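Side-chain contacts in lipoprotein, putative (Bacillus anthracis, PDB 4NOH), which is of unknown function but is a putative lipoprotein of an uncharacterised family and may bind lipid: residues I6-D11 / Q17-Y22; G37-K42 / V94-K99; E53-V56 / M60-K63; P152-G157 / E161-V166. All coordinates share one frame; numbering follows the deposited sequence.

Interaction 1: I6-D11 / Q17-Y22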
loop_
_atom_site.group_PDB
_atom_site.type_symbol
_atom_site.label_atom_id
_atom_site.label_comp_id
_atom_site.label_asym_id
_atom_site.label_seq_id
_atom_site.Cartn_x
_atom_site.Cartn_y
_atom_site.Cartn_z
ATOM N N ILE A 6 -2.286 8.170 -9.011
ATOM C CA ILE A 6 -3.383 7.310 -8.545
ATOM C C ILE A 6 -2.777 6.033 -7.979
ATOM O O ILE A 6 -1.967 5.350 -8.641
ATOM C CB ILE A 6 -4.407 6.946 -9.635
ATOM C CG1 ILE A 6 -5.000 8.233 -10.261
ATOM C CG2 ILE A 6 -5.511 6.085 -9.025
ATOM C CD1 ILE A 6 -5.997 8.039 -11.398
ATOM N N VAL A 7 -3.126 5.721 -6.742
ATOM C CA VAL A 7 -2.784 4.441 -6.125
ATOM C C VAL A 7 -4.015 3.557 -6.267
ATOM O O VAL A 7 -5.125 3.995 -5.973
ATOM C CB VAL A 7 -2.378 4.563 -4.648
ATOM C CG1 VAL A 7 -2.257 3.187 -3.985
ATOM C CG2 VAL A 7 -1.062 5.327 -4.514
HETATM N N MSE A 8 -3.817 2.341 -6.729
HETATM C CA MSE A 8 -4.894 1.384 -6.946
HETATM C C MSE A 8 -4.535 0.069 -6.307
HETATM O O MSE A 8 -3.357 -0.283 -6.164
HETATM C CB MSE A 8 -5.186 1.223 -8.440
HETATM C CG MSE A 8 -3.977 0.858 -9.267
HETATM SE SE MSE A 8 -4.313 1.136 -11.205
HETATM C CE MSE A 8 -3.864 3.036 -11.218
ATOM N N TYR A 9 -5.556 -0.697 -5.944
ATOM C CA TYR A 9 -5.382 -1.930 -5.235
ATOM C C TYR A 9 -6.264 -2.975 -5.829
ATOM O O TYR A 9 -7.415 -2.706 -6.142
ATOM C CB TYR A 9 -5.822 -1.791 -3.775
ATOM C CG TYR A 9 -5.226 -0.642 -3.005
ATOM C CD1 TYR A 9 -5.778 0.629 -3.098
ATOM C CD2 TYR A 9 -4.157 -0.829 -2.137
ATOM C CE1 TYR A 9 -5.287 1.676 -2.353
ATOM C CE2 TYR A 9 -3.635 0.226 -1.384
ATOM C CZ TYR A 9 -4.198 1.484 -1.510
ATOM O OH TYR A 9 -3.654 2.536 -0.802
ATOM N N GLY A 10 -5.756 -4.188 -5.948
ATOM C CA GLY A 10 -6.624 -5.256 -6.481
ATOM C C GLY A 10 -5.823 -6.419 -6.953
ATOM O O GLY A 10 -4.672 -6.631 -6.547
ATOM N N ASP A 11 -6.448 -7.251 -7.759
ATOM C CA ASP A 11 -5.702 -8.344 -8.355
ATOM C C ASP A 11 -4.732 -7.785 -9.363
ATOM O O ASP A 11 -5.028 -6.803 -10.031
ATOM C CB ASP A 11 -6.647 -9.324 -9.089
ATOM C CG ASP A 11 -7.215 -10.376 -8.194
ATOM O OD1 ASP A 11 -7.047 -10.313 -6.931
ATOM O OD2 ASP A 11 -7.793 -11.319 -8.796
ATOM N N GLN A 17 -4.585 -4.277 -16.208
ATOM C CA GLN A 17 -5.528 -3.869 -17.246
ATOM C C GLN A 17 -5.790 -2.371 -17.185
ATOM O O GLN A 17 -6.047 -1.748 -18.199
ATOM C CB GLN A 17 -6.859 -4.615 -17.137
ATOM C CG GLN A 17 -6.795 -6.084 -17.529
ATOM C CD GLN A 17 -8.162 -6.724 -17.516
ATOM O OE1 GLN A 17 -9.107 -6.187 -18.078
ATOM N NE2 GLN A 17 -8.275 -7.877 -16.876
ATOM N N THR A 18 -5.777 -1.823 -15.976
ATOM C CA THR A 18 -6.027 -0.407 -15.801
ATOM C C THR A 18 -4.834 0.389 -16.318
ATOM O O THR A 18 -5.012 1.369 -17.028
ATOM C CB THR A 18 -6.332 -0.097 -14.336
ATOM O OG1 THR A 18 -7.511 -0.832 -13.951
ATOM C CG2 THR A 18 -6.562 1.382 -14.151
HETATM N N MSE A 19 -3.628 -0.040 -15.972
HETATM C CA MSE A 19 -2.429 0.611 -16.494
HETATM C C MSE A 19 -2.486 0.581 -17.995
HETATM O O MSE A 19 -2.314 1.613 -18.665
HETATM C CB MSE A 19 -1.171 -0.142 -16.067
HETATM C CG MSE A 19 -1.041 -0.195 -14.554
HETATM SE SE MSE A 19 -0.728 1.618 -13.849
HETATM C CE MSE A 19 -0.035 1.017 -12.120
ATOM N N ASP A 20 -2.781 -0.596 -18.550
ATOM C CA ASP A 20 -2.813 -0.771 -19.999
ATOM C C ASP A 20 -3.818 0.179 -20.658
ATOM O O ASP A 20 -3.529 0.779 -21.675
ATOM C CB ASP A 20 -3.147 -2.221 -20.406
ATOM C CG ASP A 20 -2.073 -3.226 -19.990
ATOM O OD1 ASP A 20 -0.956 -2.823 -19.589
ATOM O OD2 ASP A 20 -2.357 -4.451 -20.045
ATOM N N GLN A 21 -4.980 0.332 -20.050
ATOM C CA GLN A 21 -6.006 1.188 -20.603
ATOM C C GLN A 21 -5.549 2.639 -20.753
ATOM O O GLN A 21 -5.909 3.335 -21.707
ATOM C CB GLN A 21 -7.251 1.105 -19.722
ATOM C CG GLN A 21 -8.399 1.950 -20.212
ATOM C CD GLN A 21 -9.644 1.750 -19.381
ATOM O OE1 GLN A 21 -9.642 1.002 -18.395
ATOM N NE2 GLN A 21 -10.718 2.437 -19.758
ATOM N N TYR A 22 -4.771 3.096 -19.791
ATOM C CA TYR A 22 -4.310 4.473 -19.756
ATOM C C TYR A 22 -2.816 4.649 -20.006
ATOM O O TYR A 22 -2.252 5.702 -19.691
ATOM C CB TYR A 22 -4.680 5.052 -18.360
ATOM C CG TYR A 22 -6.163 5.065 -18.136
ATOM C CD1 TYR A 22 -6.978 5.922 -18.871
ATOM C CD2 TYR A 22 -6.754 4.246 -17.195
ATOM C CE1 TYR A 22 -8.359 5.924 -18.681
ATOM C CE2 TYR A 22 -8.127 4.240 -17.003
ATOM C CZ TYR A 22 -8.912 5.080 -17.745
ATOM O OH TYR A 22 -10.301 5.089 -17.540
#
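M8 of strand 5-10 meets T18 of helix 12-21 tip to tip, a compact example of how one long, flexible side chain can bridge the gap between a sheet and the helix packed on it. M8 is a selenomethionine. Its CB leaves the strand in the direction of the helix, and CG stands between the backbone N and the carbonyl carbon (chi1 54°). CB and CG merely carry the chain outward, making no close approach to the helix segment, whereas SE does the touching: it lies 3.7 Å from T18 CG2 and 3.9 Å from T18 CB. At chi3, 85°, the chain bends, and CE turns aside toward the neighbouring helix residue, coming within 4.3 Å of the selenium of selenomethionine M19. That last contact is less certain, because M19 occupies two conformations.

T18 offers its methyl group rather than its hydroxyl because CG2 is anti to the backbone N. OG1 instead bonds back to G14 O, one turn earlier in the helix, so its polar end is satisfied away from the selenium.

All three residues are buried. Strand 5-10 runs between strands 134-142 and 162-166; A140 of the former touches both M8 and M19, while T18 also packs against I154 of helix 150-156, placing the contact where two helices settle on one face of the sheet.

Interaction 2: G37-K42 / V94-K99; sequences GTVNEK and VVIDGK
V39 and V94 bring the two backbones nearest, with their CA atoms 6.6 Å apart, yet no hydrogen bond joins the segments directly. Each segment is instead tied to itself by a type I' turn, V39 to K42 in one and I96 to K99 in the other. In the first, V39 N gives a 2.8 Å bond to K42 O and K42 N bonds back to V39 O; the second repeats this reciprocal pair between I96 and K99. N40, E41, D97 and G98 hold the positive phi angles that this turn requires.

Across the gap V39 does most of the work, using both methyl branches. CG1, anti to the backbone N (chi1 172°), touches V94 CG1 at 3.9 Å. CG2 reaches I96 CG1, also at 3.9 Å, and comes 3.6 Å from V95 O, so a carbonyl oxygen lies against the aliphatic surface. V39 crosses V94 and I96 at about right angles. Beside this apolar patch a water bridges the N40 side chain and the V95 backbone, donating to N40 OD1 at 3.2 Å and accepting from V95 N at 3.0 Å.

M118 touches both V39 and V94, while V44 touches both V39 and I96. Two-residue beta hairpins with type I' turns are thus laid side to side. In the mixed sheet, strands 95-96 and 26-39 are separated by four others, so their approach through side chains and water is consistent with a strongly curled sheet whose distant parts meet without strand pairing.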
loop_
_atom_site.group_PDB
_atom_site.type_symbol
_atom_site.label_atom_id
_atom_site.label_comp_id
_atom_site.label_asym_id
_atom_site.label_seq_id
_atom_site.Cartn_x
_atom_site.Cartn_y
_atom_site.Cartn_z
ATOM N N GLY A 37 -4.888 -9.823 4.517
ATOM C CA GLY A 37 -5.441 -10.734 5.501
ATOM C C GLY A 37 -6.252 -9.995 6.538
ATOM O O GLY A 37 -6.593 -8.830 6.362
ATOM N N THR A 38 -6.632 -10.710 7.587
ATOM C CA THR A 38 -7.315 -10.104 8.724
ATOM C C THR A 38 -6.587 -10.452 10.015
ATOM O O THR A 38 -5.883 -11.473 10.106
ATOM C CB THR A 38 -8.735 -10.606 8.904
ATOM O OG1 THR A 38 -8.718 -12.036 8.941
ATOM C CG2 THR A 38 -9.642 -10.114 7.803
ATOM N N VAL A 39 -6.747 -9.588 11.000
ATOM C CA VAL A 39 -6.213 -9.804 12.341
ATOM C C VAL A 39 -7.156 -9.042 13.258
ATOM O O VAL A 39 -7.288 -7.827 13.118
ATOM C CB VAL A 39 -4.783 -9.260 12.529
ATOM C CG1 VAL A 39 -4.375 -9.338 13.997
ATOM C CG2 VAL A 39 -3.796 -10.034 11.684
ATOM N N ASN A 40 -7.827 -9.756 14.164
ATOM C CA ASN A 40 -8.751 -9.126 15.110
ATOM C C ASN A 40 -9.932 -8.399 14.428
ATOM O O ASN A 40 -10.255 -7.279 14.803
ATOM C CB ASN A 40 -7.971 -8.123 15.984
ATOM C CG ASN A 40 -6.809 -8.762 16.733
ATOM O OD1 ASN A 40 -5.723 -8.177 16.841
ATOM N ND2 ASN A 40 -7.033 -9.967 17.259
ATOM N N GLU A 41 -10.580 -9.042 13.452
ATOM C CA GLU A 41 -11.699 -8.440 12.691
ATOM C C GLU A 41 -11.311 -7.196 11.863
ATOM O O GLU A 41 -12.186 -6.492 11.361
ATOM C CB GLU A 41 -12.887 -8.103 13.598
ATOM C CG GLU A 41 -13.685 -9.313 14.044
ATOM C CD GLU A 41 -14.870 -8.943 14.912
ATOM O OE1 GLU A 41 -15.453 -7.844 14.735
ATOM O OE2 GLU A 41 -15.231 -9.767 15.771
ATOM N N LYS A 42 -10.011 -6.944 11.716
ATOM C CA LYS A 42 -9.509 -5.803 10.936
ATOM C C LYS A 42 -8.697 -6.310 9.775
ATOM O O LYS A 42 -8.106 -7.378 9.854
ATOM C CB LYS A 42 -8.599 -4.922 11.792
ATOM C CG LYS A 42 -9.279 -4.291 13.003
ATOM C CD LYS A 42 -10.392 -3.347 12.591
ATOM C CE LYS A 42 -10.982 -2.560 13.767
ATOM N NZ LYS A 42 -10.009 -1.555 14.294
ATOM N N VAL A 94 -0.979 -7.438 17.627
ATOM C CA VAL A 94 -1.207 -7.882 16.265
ATOM C C VAL A 94 -0.305 -9.077 16.010
ATOM O O VAL A 94 0.915 -8.932 16.018
ATOM C CB VAL A 94 -0.923 -6.755 15.247
ATOM C CG1 VAL A 94 -1.050 -7.250 13.823
ATOM C CG2 VAL A 94 -1.896 -5.623 15.496
ATOM N N VAL A 95 -0.915 -10.251 15.822
ATOM C CA VAL A 95 -0.193 -11.485 15.554
ATOM C C VAL A 95 -0.491 -11.956 14.147
ATOM O O VAL A 95 -1.648 -12.127 13.760
ATOM C CB VAL A 95 -0.568 -12.599 16.538
ATOM C CG1 VAL A 95 0.172 -13.883 16.192
ATOM C CG2 VAL A 95 -0.248 -12.154 17.948
ATOM N N ILE A 96 0.576 -12.150 13.392
ATOM C CA ILE A 96 0.493 -12.595 12.017
ATOM C C ILE A 96 1.344 -13.841 11.874
ATOM O O ILE A 96 2.548 -13.821 12.147
ATOM C CB ILE A 96 0.953 -11.479 11.051
ATOM C CG1 ILE A 96 0.038 -10.271 11.209
ATOM C CG2 ILE A 96 0.962 -11.968 9.606
ATOM C CD1 ILE A 96 0.423 -9.104 10.351
ATOM N N ASP A 97 0.692 -14.944 11.516
ATOM C CA ASP A 97 1.364 -16.221 11.336
ATOM C C ASP A 97 2.144 -16.592 12.616
ATOM O O ASP A 97 3.296 -17.021 12.560
ATOM C CB ASP A 97 2.277 -16.134 10.098
ATOM C CG ASP A 97 2.641 -17.497 9.529
ATOM O OD1 ASP A 97 1.949 -18.498 9.853
ATOM O OD2 ASP A 97 3.602 -17.569 8.727
ATOM N N GLY A 98 1.499 -16.394 13.767
ATOM C CA GLY A 98 2.091 -16.684 15.075
ATOM C C GLY A 98 3.162 -15.723 15.577
ATOM O O GLY A 98 3.759 -15.965 16.629
ATOM N N LYS A 99 3.385 -14.619 14.859
ATOM C CA LYS A 99 4.411 -13.642 15.222
ATOM C C LYS A 99 3.783 -12.294 15.620
ATOM O O LYS A 99 2.950 -11.769 14.888
ATOM C CB LYS A 99 5.336 -13.415 14.030
ATOM C CG LYS A 99 6.044 -14.672 13.516
ATOM C CD LYS A 99 7.030 -15.210 14.524
ATOM C CE LYS A 99 7.781 -16.400 13.952
ATOM N NZ LYS A 99 8.817 -16.884 14.898
HETATM O O HOH W 1 -3.730 -10.695 16.726
#

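Interaction 3: E53-V56 / M60-K63; sequences EKMV and MLKK
M60 N donates to M55 O across the end of helix 49-57, a 3.0 Å bond with a nearly straight N-H...O angle of 168° that spans five residues, one more than the regular helical bond. The donor is tilted 30° from the carbonyl plane. This turn of the chain also brings M60 CB to 3.7 Å from the same oxygen.

The side chains then close over the connection. M55, a selenomethionine bent at chi3 (86°), brings its CE round to M60 CB, 3.9 Å away, the two chains crossing at about a right angle. Nearer the helix, M55 CB rests 4.1 Å from L61 CG. L61 meets the next helix residue as well: its CD1 lies 3.9 Å from V56 CG2, the methyl that stands beside the backbone N. One leucine is therefore packed against two consecutive residues of the helix, and all four contributors are buried.

I109 touches both M55 and L61, and I72 touches both V56 and L61. The arrangement is a tight helix-to-strand connection, in which the last turns of helix 49-57 pack on the start of strand 61-65, the central strand of a three-stranded antiparallel sheet.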
loop_
_atom_site.group_PDB
_atom_site.type_symbol
_atom_site.label_atom_id
_atom_site.label_comp_id
_atom_site.label_asym_id
_atom_site.label_seq_id
_atom_site.Cartn_x
_atom_site.Cartn_y
_atom_site.Cartn_z
ATOM N N GLU A 53 10.716 -1.300 1.285
ATOM C CA GLU A 53 11.842 -0.407 1.000
ATOM C C GLU A 53 11.608 0.293 -0.332
ATOM O O GLU A 53 11.881 1.488 -0.495
ATOM C CB GLU A 53 13.153 -1.178 0.949
ATOM C CG GLU A 53 13.693 -1.589 2.309
ATOM C CD GLU A 53 15.029 -2.335 2.223
ATOM O OE1 GLU A 53 15.298 -3.055 1.216
ATOM O OE2 GLU A 53 15.828 -2.215 3.169
ATOM N N LYS A 54 11.109 -0.464 -1.303
ATOM C CA LYS A 54 10.838 0.147 -2.628
ATOM C C LYS A 54 9.701 1.179 -2.541
ATOM O O LYS A 54 9.744 2.212 -3.212
ATOM C CB LYS A 54 10.572 -0.942 -3.665
ATOM C CG LYS A 54 11.829 -1.735 -4.007
ATOM C CD LYS A 54 11.541 -2.983 -4.816
ATOM C CE LYS A 54 12.828 -3.708 -5.183
ATOM N NZ LYS A 54 12.517 -5.025 -5.775
HETATM N N MSE A 55 8.684 0.902 -1.738
HETATM C CA MSE A 55 7.611 1.873 -1.522
HETATM C C MSE A 55 8.163 3.147 -0.888
HETATM O O MSE A 55 7.749 4.250 -1.254
HETATM C CB MSE A 55 6.520 1.321 -0.608
HETATM C CG MSE A 55 5.724 0.294 -1.329
HETATM SE SE MSE A 55 4.041 -0.032 -0.342
HETATM C CE MSE A 55 2.961 1.401 -1.130
ATOM N N VAL A 56 9.066 3.024 0.074
ATOM C CA VAL A 56 9.694 4.220 0.676
ATOM C C VAL A 56 10.452 5.037 -0.387
ATOM O O VAL A 56 10.399 6.254 -0.369
ATOM C CB VAL A 56 10.615 3.847 1.859
ATOM C CG1 VAL A 56 11.440 5.036 2.345
ATOM C CG2 VAL A 56 9.790 3.306 3.022
HETATM N N MSE A 60 5.832 6.550 -0.956
HETATM C CA MSE A 60 4.437 6.102 -0.885
HETATM C C MSE A 60 3.947 5.664 0.452
HETATM O O MSE A 60 2.755 5.443 0.618
HETATM C CB MSE A 60 4.177 5.024 -1.961
HETATM C CG MSE A 60 3.842 5.648 -3.317
HETATM SE SE MSE A 60 2.218 6.832 -3.280
HETATM C CE MSE A 60 3.156 8.479 -3.731
ATOM N N LEU A 61 4.859 5.482 1.397
ATOM C CA LEU A 61 4.492 5.222 2.788
ATOM C C LEU A 61 4.558 6.557 3.481
ATOM O O LEU A 61 5.619 7.163 3.587
ATOM C CB LEU A 61 5.373 4.169 3.440
ATOM C CG LEU A 61 5.097 2.713 3.033
ATOM C CD1 LEU A 61 6.204 1.827 3.537
ATOM C CD2 LEU A 61 3.773 2.228 3.621
ATOM N N LYS A 62 3.434 7.015 3.997
ATOM C CA LYS A 62 3.357 8.358 4.545
ATOM C C LYS A 62 2.798 8.411 5.954
ATOM O O LYS A 62 1.772 7.806 6.238
ATOM C CB LYS A 62 2.455 9.225 3.629
ATOM C CG LYS A 62 2.863 9.225 2.147
ATOM C CD LYS A 62 2.201 10.331 1.352
ATOM C CE LYS A 62 2.633 10.339 -0.103
ATOM N NZ LYS A 62 2.090 11.500 -0.873
ATOM N N LYS A 63 3.476 9.156 6.823
ATOM C CA LYS A 63 3.028 9.321 8.186
ATOM C C LYS A 63 1.893 10.322 8.181
ATOM O O LYS A 63 1.956 11.351 7.489
ATOM C CB LYS A 63 4.152 9.847 9.079
ATOM C CG LYS A 63 3.744 9.984 10.543
ATOM C CD LYS A 63 4.753 10.765 11.393
ATOM C CE LYS A 63 6.198 10.449 11.053
ATOM N NZ LYS A 63 6.708 11.261 9.904
#

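Interaction 4: P152-G157 / E161-V166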
loop_
_atom_site.group_PDB
_atom_site.type_symbol
_atom_site.label_atom_id
_atom_site.label_comp_id
_atom_site.label_asym_id
_atom_site.label_seq_id
_atom_site.Cartn_x
_atom_site.Cartn_y
_atom_site.Cartn_z
ATOM N N PRO A 152 -12.435 9.080 -11.780
ATOM C CA PRO A 152 -13.777 8.543 -11.525
ATOM C C PRO A 152 -14.110 7.303 -12.356
ATOM O O PRO A 152 -14.873 6.461 -11.906
ATOM C CB PRO A 152 -14.718 9.700 -11.872
ATOM C CG PRO A 152 -13.878 10.869 -12.190
ATOM C CD PRO A 152 -12.447 10.503 -12.175
ATOM N N ASP A 153 -13.536 7.194 -13.546
ATOM C CA ASP A 153 -13.784 6.028 -14.393
ATOM C C ASP A 153 -13.158 4.790 -13.759
ATOM O O ASP A 153 -13.755 3.711 -13.766
ATOM C CB ASP A 153 -13.298 6.269 -15.829
ATOM C CG ASP A 153 -14.208 7.253 -16.617
ATOM O OD1 ASP A 153 -15.369 7.509 -16.214
ATOM O OD2 ASP A 153 -13.776 7.753 -17.675
ATOM N N ILE A 154 -11.974 4.961 -13.170
ATOM C CA ILE A 154 -11.322 3.848 -12.459
ATOM C C ILE A 154 -12.156 3.431 -11.240
ATOM O O ILE A 154 -12.353 2.240 -10.967
ATOM C CB ILE A 154 -9.877 4.201 -12.065
ATOM C CG1 ILE A 154 -9.018 4.320 -13.339
ATOM C CG2 ILE A 154 -9.322 3.162 -11.100
ATOM C CD1 ILE A 154 -7.619 4.844 -13.125
ATOM N N LYS A 155 -12.661 4.420 -10.516
ATOM C CA LYS A 155 -13.526 4.138 -9.373
ATOM C C LYS A 155 -14.845 3.473 -9.752
ATOM O O LYS A 155 -15.311 2.595 -9.039
ATOM C CB LYS A 155 -13.761 5.409 -8.582
ATOM C CG LYS A 155 -12.601 5.750 -7.670
ATOM C CD LYS A 155 -12.462 4.745 -6.523
ATOM C CE LYS A 155 -13.666 4.767 -5.599
ATOM N NZ LYS A 155 -13.681 3.714 -4.538
ATOM N N ARG A 156 -15.450 3.882 -10.862
ATOM C CA ARG A 156 -16.730 3.276 -11.312
ATOM C C ARG A 156 -16.543 1.888 -11.897
ATOM O O ARG A 156 -17.467 1.081 -11.910
ATOM C CB ARG A 156 -17.416 4.129 -12.374
ATOM C CG ARG A 156 -18.292 5.250 -11.849
ATOM C CD ARG A 156 -18.984 5.944 -13.009
ATOM N NE ARG A 156 -18.034 6.661 -13.865
ATOM C CZ ARG A 156 -17.791 7.974 -13.811
ATOM N NH1 ARG A 156 -18.440 8.764 -12.955
ATOM N NH2 ARG A 156 -16.906 8.511 -14.638
ATOM N N GLY A 157 -15.344 1.632 -12.397
ATOM C CA GLY A 157 -15.001 0.387 -13.014
ATOM C C GLY A 157 -14.890 -0.781 -12.063
ATOM O O GLY A 157 -14.953 -0.627 -10.841
ATOM N N GLU A 161 -10.138 -2.855 -7.050
ATOM C CA GLU A 161 -10.973 -2.868 -5.831
ATOM C C GLU A 161 -11.069 -1.509 -5.119
ATOM O O GLU A 161 -12.078 -1.216 -4.447
ATOM C CB GLU A 161 -10.429 -3.935 -4.862
ATOM C CG GLU A 161 -10.464 -5.340 -5.475
ATOM C CD GLU A 161 -9.908 -6.448 -4.609
ATOM O OE1 GLU A 161 -9.801 -6.288 -3.378
ATOM O OE2 GLU A 161 -9.596 -7.518 -5.182
ATOM N N GLU A 162 -10.029 -0.684 -5.273
ATOM C CA GLU A 162 -9.970 0.606 -4.631
ATOM C C GLU A 162 -8.924 1.457 -5.336
ATOM O O GLU A 162 -8.015 0.941 -5.971
ATOM C CB GLU A 162 -9.588 0.406 -3.157
ATOM C CG GLU A 162 -9.533 1.677 -2.315
ATOM C CD GLU A 162 -10.835 2.468 -2.315
ATOM O OE1 GLU A 162 -11.560 2.433 -1.295
ATOM O OE2 GLU A 162 -11.173 3.096 -3.350
ATOM N N ALA A 163 -9.109 2.770 -5.272
ATOM C CA ALA A 163 -8.191 3.709 -5.884
ATOM C C ALA A 163 -8.338 5.057 -5.224
ATOM O O ALA A 163 -9.410 5.414 -4.761
ATOM C CB ALA A 163 -8.435 3.819 -7.387
ATOM N N HIS A 164 -7.238 5.808 -5.161
ATOM C CA HIS A 164 -7.256 7.143 -4.598
ATOM C C HIS A 164 -6.196 8.015 -5.226
ATOM O O HIS A 164 -5.166 7.515 -5.717
ATOM C CB HIS A 164 -7.195 7.153 -3.045
ATOM C CG HIS A 164 -6.041 6.410 -2.429
ATOM N ND1 HIS A 164 -5.305 6.938 -1.393
ATOM C CD2 HIS A 164 -5.562 5.160 -2.626
ATOM C CE1 HIS A 164 -4.408 6.047 -0.991
ATOM N NE2 HIS A 164 -4.565 4.951 -1.702
HETATM N N MSE A 165 -6.446 9.319 -5.200
HETATM C CA MSE A 165 -5.516 10.302 -5.722
HETATM C C MSE A 165 -4.447 10.555 -4.703
HETATM O O MSE A 165 -4.727 10.729 -3.496
HETATM C CB MSE A 165 -6.207 11.641 -5.948
HETATM C CG MSE A 165 -7.312 11.528 -6.995
HETATM SE SE MSE A 165 -6.625 11.421 -8.835
HETATM C CE MSE A 165 -5.170 12.743 -8.879
ATOM N N VAL A 166 -3.220 10.677 -5.184
ATOM C CA VAL A 166 -2.109 10.909 -4.308
ATOM C C VAL A 166 -1.116 11.888 -4.900
ATOM O O VAL A 166 -1.013 12.021 -6.111
ATOM C CB VAL A 166 -1.358 9.583 -3.989
ATOM C CG1 VAL A 166 -2.306 8.521 -3.432
ATOM C CG2 VAL A 166 -0.612 9.024 -5.210
#
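The carboxylate of E162 receives K155 NZ on the syn side of OE2, 22° out of its plane, in a salt bridge of 2.8 Å. The anti lone pair of the same oxygen takes the backbone N-H of A163, also at 2.8 Å. V166 CG1 lies over one face of the H164 ring, near its margin, 3.9 Å from the plane; H164 also meets the ring of Y9.

K155 arrives from helix 150-156, which runs nearly antiparallel to strand 162-166 (162°). Bends at chi2 and chi3, both near -65°, carry the lysine past the outer edge of the strand, its CD 3.6 Å from A163 O. E162 CB points away from the helix, and the bend at chi2 brings its carboxylate back to meet NZ at that edge. One residue earlier in the helix, I154 CG2 touches A163 CB at 3.9 Å. A classic beta bulge sets E161 and E162 together opposite Y9.

Chemically, the contact pairs a methyl-to-methyl seat with a charged clasp at its more exposed margin. With an ammonium group and a main-chain N-H on OE2, E162 would be expected to favour its ionised form, and two bonds to one oxygen probably limit the carboxylate's rotation.

Interactions 1 and 4 are close neighbours, their centres 9 Å apart, and share the pairing of strands 5-10 and 162-166. Y9 joins them twice, through a probable hydrogen bond between Y9 OH and H164 NE2 (2.7 Å) and another between its O and E161 N (2.9 Å). Interaction 3 reaches both: M60 SE lies 3.8 Å from V7 CG2 and 4.1 Å from V166 CG2, so the selenomethionine tip that turns away from helix 49-57 packs against this strand pair. Interaction 2 stands apart, its centre about 27 Å from those of interactions 1 and 4, although all three reach the same mixed sheet. With no established binding site, the four contacts illustrate how the fold is assembled.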